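Local atomic coordinates of DUF952 domain-containing protein (Caulobacter vibrioides, PDB entry 2O0Q), a protein that is of unknown function but belongs to the DUF952 family, a member of the ADP-ribosyl clan of protein families. Residues L3-L8 against L58-A63; Q19-G24 against Y85-V90. All coordinates share one frame; numbering follows the deposited sequence.

Contact 1: residues L3-L8 against L58-A63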
ATOM      1  N   LEU A   3      -7.341  -3.562   8.388  1.00 20.79           N
ATOM      2  CA  LEU A   3      -7.050  -3.044   7.059  1.00 19.38           C
ATOM      3  C   LEU A   3      -5.560  -2.759   6.928  1.00 19.23           C
ATOM      4  O   LEU A   3      -4.931  -2.266   7.862  1.00 18.13           O
ATOM      5  CB  LEU A   3      -7.796  -1.733   6.797  1.00 17.76           C
ATOM      6  CG  LEU A   3      -9.299  -1.732   6.540  1.00 17.17           C
ATOM      7  CD1 LEU A   3      -9.738  -0.306   6.227  1.00 17.66           C
ATOM      8  CD2 LEU A   3      -9.630  -2.653   5.381  1.00 16.69           C
ATOM      9  N   ILE A   4      -4.993  -3.090   5.775  1.00 16.03           N
ATOM     10  CA  ILE A   4      -3.597  -2.783   5.525  1.00 13.50           C
ATOM     11  C   ILE A   4      -3.627  -1.936   4.263  1.00 15.38           C
ATOM     12  O   ILE A   4      -4.618  -1.952   3.519  1.00 14.30           O
ATOM     13  CB  ILE A   4      -2.722  -4.046   5.356  1.00 13.85           C
ATOM     14  CG1 ILE A   4      -3.341  -5.012   4.346  1.00 13.54           C
ATOM     15  CG2 ILE A   4      -2.539  -4.709   6.720  1.00 11.38           C
ATOM     16  CD1 ILE A   4      -2.463  -6.219   4.063  1.00 13.85           C
ATOM     17  N   TYR A   5      -2.563  -1.184   4.025  1.00 13.76           N
ATOM     18  CA  TYR A   5      -2.547  -0.278   2.893  1.00 12.61           C
ATOM     19  C   TYR A   5      -1.363  -0.362   1.959  1.00 13.05           C
ATOM     20  O   TYR A   5      -0.236  -0.643   2.367  1.00 11.51           O
ATOM     21  CB  TYR A   5      -2.642   1.160   3.395  1.00 13.43           C
ATOM     22  CG  TYR A   5      -3.835   1.428   4.283  1.00 14.39           C
ATOM     23  CD1 TYR A   5      -3.837   1.049   5.628  1.00 12.75           C
ATOM     24  CD2 TYR A   5      -4.974   2.039   3.768  1.00 13.26           C
ATOM     25  CE1 TYR A   5      -4.954   1.272   6.438  1.00 13.29           C
ATOM     26  CE2 TYR A   5      -6.091   2.268   4.559  1.00 14.15           C
ATOM     27  CZ  TYR A   5      -6.078   1.883   5.891  1.00 14.46           C
ATOM     28  OH  TYR A   5      -7.197   2.112   6.661  1.00 13.16           O
ATOM     29  N   LYS A   6      -1.646  -0.079   0.694  1.00 12.37           N
ATOM     30  CA  LYS A   6      -0.634  -0.063  -0.337  1.00 12.64           C
ATOM     31  C   LYS A   6      -0.734   1.303  -0.991  1.00 13.25           C
ATOM     32  O   LYS A   6      -1.835   1.796  -1.268  1.00 14.37           O
ATOM     33  CB  LYS A   6      -0.896  -1.150  -1.390  1.00 11.57           C
ATOM     34  CG  LYS A   6       0.164  -1.199  -2.498  1.00 12.68           C
ATOM     35  CD  LYS A   6       1.513  -1.676  -1.960  1.00 11.17           C
ATOM     36  CE  LYS A   6       2.665  -1.315  -2.896  1.00 13.24           C
ATOM     37  NZ  LYS A   6       3.991  -1.777  -2.356  1.00  9.76           N
ATOM     38  N   ILE A   7       0.415   1.924  -1.212  1.00 13.87           N
ATOM     39  CA  ILE A   7       0.473   3.214  -1.880  1.00 13.89           C
ATOM     40  C   ILE A   7       1.171   2.945  -3.209  1.00 14.51           C
ATOM     41  O   ILE A   7       2.231   2.320  -3.233  1.00 13.93           O
ATOM     42  CB  ILE A   7       1.299   4.235  -1.061  1.00 14.84           C
ATOM     43  CG1 ILE A   7       0.603   4.492   0.279  1.00 15.28           C
ATOM     44  CG2 ILE A   7       1.461   5.536  -1.851  1.00 15.94           C
ATOM     45  CD1 ILE A   7       1.394   5.367   1.244  1.00 18.28           C
ATOM     46  N   LEU A   8       0.564   3.382  -4.311  1.00 14.38           N
ATOM     47  CA  LEU A   8       1.162   3.181  -5.628  1.00 13.55           C
ATOM     48  C   LEU A   8       0.691   4.252  -6.599  1.00 13.79           C
ATOM     49  O   LEU A   8      -0.295   4.951  -6.348  1.00 14.25           O
ATOM     50  CB  LEU A   8       0.825   1.785  -6.183  1.00 14.60           C
ATOM     51  CG  LEU A   8      -0.518   1.525  -6.882  1.00 14.51           C
ATOM     52  CD1 LEU A   8      -0.510   0.120  -7.455  1.00 13.10           C
ATOM     53  CD2 LEU A   8      -1.670   1.678  -5.924  1.00 15.53           C
ATOM     54  N   LEU A  58      -4.269   5.246  -2.950  1.00 15.30           N
ATOM     55  CA  LEU A  58      -4.178   4.488  -1.712  1.00 14.49           C
ATOM     56  C   LEU A  58      -5.144   3.311  -1.795  1.00 14.25           C
ATOM     57  O   LEU A  58      -6.337   3.501  -2.042  1.00 13.27           O
ATOM     58  CB  LEU A  58      -4.554   5.392  -0.528  1.00 14.49           C
ATOM     59  CG  LEU A  58      -4.512   4.885   0.919  1.00 15.20           C
ATOM     60  CD1 LEU A  58      -5.563   3.822   1.131  1.00 20.14           C
ATOM     61  CD2 LEU A  58      -3.122   4.355   1.249  1.00 13.54           C
ATOM     62  N   LEU A  59      -4.632   2.099  -1.599  1.00 13.88           N
ATOM     63  CA  LEU A  59      -5.481   0.914  -1.630  1.00 13.47           C
ATOM     64  C   LEU A  59      -5.641   0.398  -0.206  1.00 15.97           C
ATOM     65  O   LEU A  59      -4.649   0.161   0.489  1.00 16.51           O
ATOM     66  CB  LEU A  59      -4.868  -0.200  -2.488  1.00 12.24           C
ATOM     67  CG  LEU A  59      -4.466   0.062  -3.942  1.00 10.70           C
ATOM     68  CD1 LEU A  59      -3.777  -1.183  -4.493  1.00 11.37           C
ATOM     69  CD2 LEU A  59      -5.683   0.440  -4.790  1.00 11.21           C
ATOM     70  N   ALA A  60      -6.891   0.242   0.222  1.00 14.80           N
ATOM     71  CA  ALA A  60      -7.204  -0.272   1.553  1.00 16.61           C
ATOM     72  C   ALA A  60      -7.549  -1.744   1.372  1.00 17.19           C
ATOM     73  O   ALA A  60      -8.419  -2.092   0.567  1.00 16.65           O
ATOM     74  CB  ALA A  60      -8.385   0.485   2.144  1.00 16.18           C
ATOM     75  N   VAL A  61      -6.872  -2.605   2.125  1.00 17.06           N
ATOM     76  CA  VAL A  61      -7.069  -4.043   2.005  1.00 17.91           C
ATOM     77  C   VAL A  61      -7.356  -4.768   3.319  1.00 19.27           C
ATOM     78  O   VAL A  61      -6.682  -4.539   4.326  1.00 19.52           O
ATOM     79  CB  VAL A  61      -5.821  -4.689   1.357  1.00 16.83           C
ATOM     80  CG1 VAL A  61      -5.972  -6.192   1.318  1.00 16.84           C
ATOM     81  CG2 VAL A  61      -5.611  -4.128  -0.047  1.00 16.71           C
ATOM     82  N   GLU A  62      -8.355  -5.648   3.302  1.00 19.70           N
ATOM     83  CA  GLU A  62      -8.689  -6.422   4.492  1.00 22.10           C
ATOM     84  C   GLU A  62      -7.616  -7.504   4.593  1.00 21.40           C
ATOM     85  O   GLU A  62      -7.477  -8.325   3.692  1.00 21.55           O
ATOM     86  CB  GLU A  62     -10.068  -7.066   4.348  1.00 24.35           C
ATOM     87  CG  GLU A  62     -10.751  -7.287   5.678  1.00 30.95           C
ATOM     88  CD  GLU A  62     -11.140  -5.979   6.339  1.00 32.89           C
ATOM     89  OE1 GLU A  62     -11.195  -5.929   7.587  1.00 34.70           O
ATOM     90  OE2 GLU A  62     -11.402  -5.002   5.605  1.00 34.28           O
ATOM     91  N   ALA A  63      -6.867  -7.505   5.690  1.00 21.93           N
ATOM     92  CA  ALA A  63      -5.780  -8.462   5.875  1.00 23.14           C
ATOM     93  C   ALA A  63      -6.173  -9.917   6.125  1.00 24.30           C
ATOM     94  O   ALA A  63      -5.611 -10.824   5.514  1.00 23.52           O
ATOM     95  CB  ALA A  63      -4.862  -7.983   6.995  1.00 22.53           C
TER
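Tyr5 and Leu58 meet obliquely on one face of a two-strand ladder. Leu58 CD1 comes to the edge of the Tyr5 ring, near its plane, and lies 3.2 Å from Tyr5 CD2, a tight approach. With CG anti to the backbone N (chi1 -178°), the Leu58 branch point lies beside its carbonyl carbon, and its methyls part, CD1 to Tyr5 and CD2 to Ile7 CG1 at 3.9 Å. Ala60 CB meets the same ring obliquely, 3.8 Å from Tyr5 CE2. At the end of this face a bend at chi2 brings the Glu62 carboxyl back towards Leu3. Leu3 CD2 lies 3.0 Å from Glu62 OE2, unusually short and not a bond. These residues sit on strands 3-9 and 56-62, antiparallel neighbours inside the six-stranded sheet, neither at its edge. Strand 34-38 lies beyond 3-9, and strand 93-98 beyond 56-62. Ile4 pairs with Val61 and Lys6 with Leu59, each through two backbone hydrogen bonds. Leu59 N to Lys6 O is nearly straight, 2.8 Å with 175° at the hydrogen. Side chains of these four residues occupy the other face. There Ile4 CG1 packs 3.9 Å from Val61 CB, while Ile4 CG2 touches Ala63 CB. Leu8 CD2 reaches Leu59 CG at 3.8 Å. Lys6 starts beside Leu59, but its far end departs from strand 56-62, and NZ makes a salt bridge with Asp28 and a hydrogen bond to His35 O.

Contact 2: residues Q19-G24 against Y85-V90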
ATOM      1  N   GLN A  19      -4.745  -6.190 -15.690  1.00 19.80           N
ATOM      2  CA  GLN A  19      -4.239  -7.553 -15.565  1.00 20.85           C
ATOM      3  C   GLN A  19      -5.056  -8.393 -14.580  1.00 18.53           C
ATOM      4  O   GLN A  19      -4.936  -9.616 -14.554  1.00 19.77           O
ATOM      5  CB  GLN A  19      -2.770  -7.529 -15.123  1.00 23.07           C
ATOM      6  CG  GLN A  19      -1.848  -6.791 -16.086  1.00 28.25           C
ATOM      7  CD  GLN A  19      -1.773  -7.455 -17.455  1.00 32.99           C
ATOM      8  OE1 GLN A  19      -1.330  -6.843 -18.433  1.00 35.53           O
ATOM      9  NE2 GLN A  19      -2.196  -8.714 -17.529  1.00 34.26           N
ATOM     10  N   GLY A  20      -5.886  -7.738 -13.777  1.00 19.16           N
ATOM     11  CA  GLY A  20      -6.690  -8.458 -12.804  1.00 19.34           C
ATOM     12  C   GLY A  20      -6.018  -8.557 -11.443  1.00 19.23           C
ATOM     13  O   GLY A  20      -6.630  -8.986 -10.462  1.00 19.76           O
ATOM     14  N   ARG A  21      -4.748  -8.166 -11.380  1.00 18.57           N
ATOM     15  CA  ARG A  21      -4.015  -8.213 -10.121  1.00 17.60           C
ATOM     16  C   ARG A  21      -2.784  -7.314 -10.134  1.00 16.32           C
ATOM     17  O   ARG A  21      -2.238  -7.001 -11.194  1.00 15.13           O
ATOM     18  CB  ARG A  21      -3.609  -9.659  -9.787  1.00 18.18           C
ATOM     19  CG  ARG A  21      -2.431 -10.249 -10.583  1.00 21.43           C
ATOM     20  CD  ARG A  21      -2.748 -10.480 -12.056  1.00 22.34           C
ATOM     21  NE  ARG A  21      -1.682 -11.223 -12.731  1.00 26.37           N
ATOM     22  CZ  ARG A  21      -1.503 -12.541 -12.645  1.00 27.98           C
ATOM     23  NH1 ARG A  21      -2.324 -13.287 -11.914  1.00 28.05           N
ATOM     24  NH2 ARG A  21      -0.493 -13.118 -13.283  1.00 28.26           N
ATOM     25  N   PHE A  22      -2.366  -6.889  -8.945  1.00 14.83           N
ATOM     26  CA  PHE A  22      -1.193  -6.037  -8.795  1.00 15.61           C
ATOM     27  C   PHE A  22      -0.036  -6.948  -8.412  1.00 15.44           C
ATOM     28  O   PHE A  22      -0.070  -7.601  -7.368  1.00 16.36           O
ATOM     29  CB  PHE A  22      -1.437  -4.991  -7.700  1.00 15.62           C
ATOM     30  CG  PHE A  22      -0.241  -4.128  -7.399  1.00 16.69           C
ATOM     31  CD1 PHE A  22       0.383  -3.404  -8.406  1.00 17.85           C
ATOM     32  CD2 PHE A  22       0.256  -4.032  -6.097  1.00 17.75           C
ATOM     33  CE1 PHE A  22       1.483  -2.596  -8.123  1.00 16.66           C
ATOM     34  CE2 PHE A  22       1.352  -3.231  -5.806  1.00 16.97           C
ATOM     35  CZ  PHE A  22       1.967  -2.512  -6.818  1.00 17.19           C
ATOM     36  N   GLU A  23       0.985  -7.005  -9.258  1.00 16.32           N
ATOM     37  CA  GLU A  23       2.122  -7.873  -8.990  1.00 17.32           C
ATOM     38  C   GLU A  23       3.197  -7.209  -8.152  1.00 16.21           C
ATOM     39  O   GLU A  23       4.137  -7.866  -7.707  1.00 16.39           O
ATOM     40  CB  GLU A  23       2.709  -8.381 -10.305  1.00 21.59           C
ATOM     41  CG  GLU A  23       1.663  -9.056 -11.178  1.00 26.37           C
ATOM     42  CD  GLU A  23       2.258  -9.753 -12.376  1.00 31.89           C
ATOM     43  OE1 GLU A  23       3.025  -9.104 -13.121  1.00 34.10           O
ATOM     44  OE2 GLU A  23       1.952 -10.948 -12.575  1.00 34.13           O
ATOM     45  N   GLY A  24       3.064  -5.907  -7.934  1.00 16.19           N
ATOM     46  CA  GLY A  24       4.037  -5.209  -7.111  1.00 14.49           C
ATOM     47  C   GLY A  24       4.795  -4.084  -7.784  1.00 14.73           C
ATOM     48  O   GLY A  24       4.913  -4.036  -9.010  1.00 13.42           O
ATOM     49  N   TYR A  85       3.292 -12.217   0.069  1.00 14.47           N
ATOM     50  CA  TYR A  85       4.135 -13.008  -0.813  1.00 15.21           C
ATOM     51  C   TYR A  85       3.393 -13.612  -1.996  1.00 17.09           C
ATOM     52  O   TYR A  85       3.476 -14.816  -2.255  1.00 17.94           O
ATOM     53  CB  TYR A  85       4.840 -14.102  -0.007  1.00 14.12           C
ATOM     54  CG  TYR A  85       5.934 -13.558   0.887  1.00 13.53           C
ATOM     55  CD1 TYR A  85       5.635 -12.790   2.014  1.00 13.20           C
ATOM     56  CD2 TYR A  85       7.274 -13.770   0.575  1.00 11.95           C
ATOM     57  CE1 TYR A  85       6.658 -12.243   2.805  1.00 10.69           C
ATOM     58  CE2 TYR A  85       8.292 -13.234   1.352  1.00 11.84           C
ATOM     59  CZ  TYR A  85       7.984 -12.475   2.459  1.00 10.92           C
ATOM     60  OH  TYR A  85       9.014 -11.962   3.212  1.00 10.85           O
ATOM     61  N   ARG A  86       2.678 -12.752  -2.712  1.00 17.78           N
ATOM     62  CA  ARG A  86       1.916 -13.130  -3.898  1.00 18.81           C
ATOM     63  C   ARG A  86       1.264 -11.861  -4.422  1.00 18.45           C
ATOM     64  O   ARG A  86       1.109 -10.890  -3.686  1.00 16.90           O
ATOM     65  CB  ARG A  86       0.829 -14.155  -3.558  1.00 19.00           C
ATOM     66  CG  ARG A  86      -0.306 -13.643  -2.668  1.00 18.19           C
ATOM     67  CD  ARG A  86      -1.422 -14.690  -2.600  1.00 19.17           C
ATOM     68  NE  ARG A  86      -2.518 -14.347  -1.696  1.00 17.79           N
ATOM     69  CZ  ARG A  86      -3.426 -13.397  -1.914  1.00 18.00           C
ATOM     70  NH1 ARG A  86      -3.390 -12.664  -3.021  1.00 19.24           N
ATOM     71  NH2 ARG A  86      -4.384 -13.189  -1.019  1.00 18.05           N
ATOM     72  N   PRO A  87       0.883 -11.843  -5.705  1.00 17.89           N
ATOM     73  CA  PRO A  87       0.248 -10.626  -6.218  1.00 18.46           C
ATOM     74  C   PRO A  87      -1.069 -10.330  -5.502  1.00 18.65           C
ATOM     75  O   PRO A  87      -1.743 -11.241  -5.014  1.00 18.54           O
ATOM     76  CB  PRO A  87       0.069 -10.925  -7.710  1.00 19.16           C
ATOM     77  CG  PRO A  87       0.056 -12.432  -7.772  1.00 21.18           C
ATOM     78  CD  PRO A  87       1.105 -12.823  -6.779  1.00 19.34           C
ATOM     79  N   LEU A  88      -1.418  -9.049  -5.417  1.00 17.20           N
ATOM     80  CA  LEU A  88      -2.659  -8.643  -4.770  1.00 16.60           C
ATOM     81  C   LEU A  88      -3.766  -8.594  -5.810  1.00 16.91           C
ATOM     82  O   LEU A  88      -3.671  -7.874  -6.802  1.00 16.27           O
ATOM     83  CB  LEU A  88      -2.503  -7.268  -4.126  1.00 15.03           C
ATOM     84  CG  LEU A  88      -3.732  -6.613  -3.501  1.00 16.80           C
ATOM     85  CD1 LEU A  88      -4.148  -7.386  -2.260  1.00 15.73           C
ATOM     86  CD2 LEU A  88      -3.406  -5.172  -3.150  1.00 15.41           C
ATOM     87  N   LEU A  89      -4.815  -9.375  -5.587  1.00 16.93           N
ATOM     88  CA  LEU A  89      -5.940  -9.408  -6.507  1.00 17.13           C
ATOM     89  C   LEU A  89      -6.663  -8.071  -6.497  1.00 17.86           C
ATOM     90  O   LEU A  89      -6.790  -7.433  -5.450  1.00 16.55           O
ATOM     91  CB  LEU A  89      -6.910 -10.518  -6.102  1.00 18.27           C
ATOM     92  CG  LEU A  89      -6.910 -11.842  -6.869  1.00 18.26           C
ATOM     93  CD1 LEU A  89      -5.511 -12.240  -7.304  1.00 19.89           C
ATOM     94  CD2 LEU A  89      -7.545 -12.905  -5.990  1.00 18.16           C
ATOM     95  N   VAL A  90      -7.128  -7.637  -7.664  1.00 17.64           N
ATOM     96  CA  VAL A  90      -7.856  -6.377  -7.743  1.00 18.15           C
ATOM     97  C   VAL A  90      -9.111  -6.503  -6.887  1.00 18.09           C
ATOM     98  O   VAL A  90      -9.543  -5.537  -6.256  1.00 16.10           O
ATOM     99  CB  VAL A  90      -8.246  -6.041  -9.205  1.00 18.06           C
ATOM    100  CG1 VAL A  90      -9.216  -4.872  -9.241  1.00 21.17           C
ATOM    101  CG2 VAL A  90      -6.997  -5.695  -9.998  1.00 18.65           C
TER
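A short two-stranded antiparallel ladder joins Arg21 and Phe22 to Leu88 and Leu89. Phe22 and Leu88 form its hydrogen-bonded pair. Phe22 N gives a nearly straight bond to Leu88 O (2.7 Å, 171°), and Leu88 N returns one to Phe22 O at 2.8 Å, more bent. A third bond extends the pairing past the strands: Val90 N reaches Gly20 O at 3.1 Å from above the carbonyl plane. Val90 CG2 packs on that carbonyl, 3.3 Å from Gly20 O. This small sheet is separate from the main six-stranded one. Gly20, with positive phi, is the first residue past helix 10-19 to leave helical geometry and leads into strand 21-22. On the face of Arg21 and Leu89, the aliphatic part of Arg21 lies beside Pro87 and points the same way, with Arg21 CG 3.9 Å from Pro87 CB. Arg21 NH2 makes a salt bridge with Glu23 OE2 at 3.3 Å. On the other face, Phe22 CG is anti to its backbone N (chi1 176°), and the ring lies turned from strand 88-89. Gly24 N sits 3.5 Å above the centre of that ring. Ala16 of helix 10-19 touches Phe22, while Val90 packs on Trp13 of the same helix.

From the N terminus the chain lays down strand 3-9, then helix 10-19, then the short strand 21-22. Strand 56-62 returns beside 3-9 and closes contact 1, a loop with 49 mostly helical residues between its segments. The chain then runs through strands 70-74 and 80-84, and 88-89 comes back to 21-22 to close contact 2. The two loops cross, since 19-24 lies inside the first and 85-90 follows it. Their centres are about 12 Å apart, yet they touch. Phe22 CE1 packs 3.4 Å from Leu8 CD1, and Leu88 CD2 lies 3.9 Å from Val61 CG2. Contact 2 thus packs against the Lys6 and Leu59 face of the main sheet.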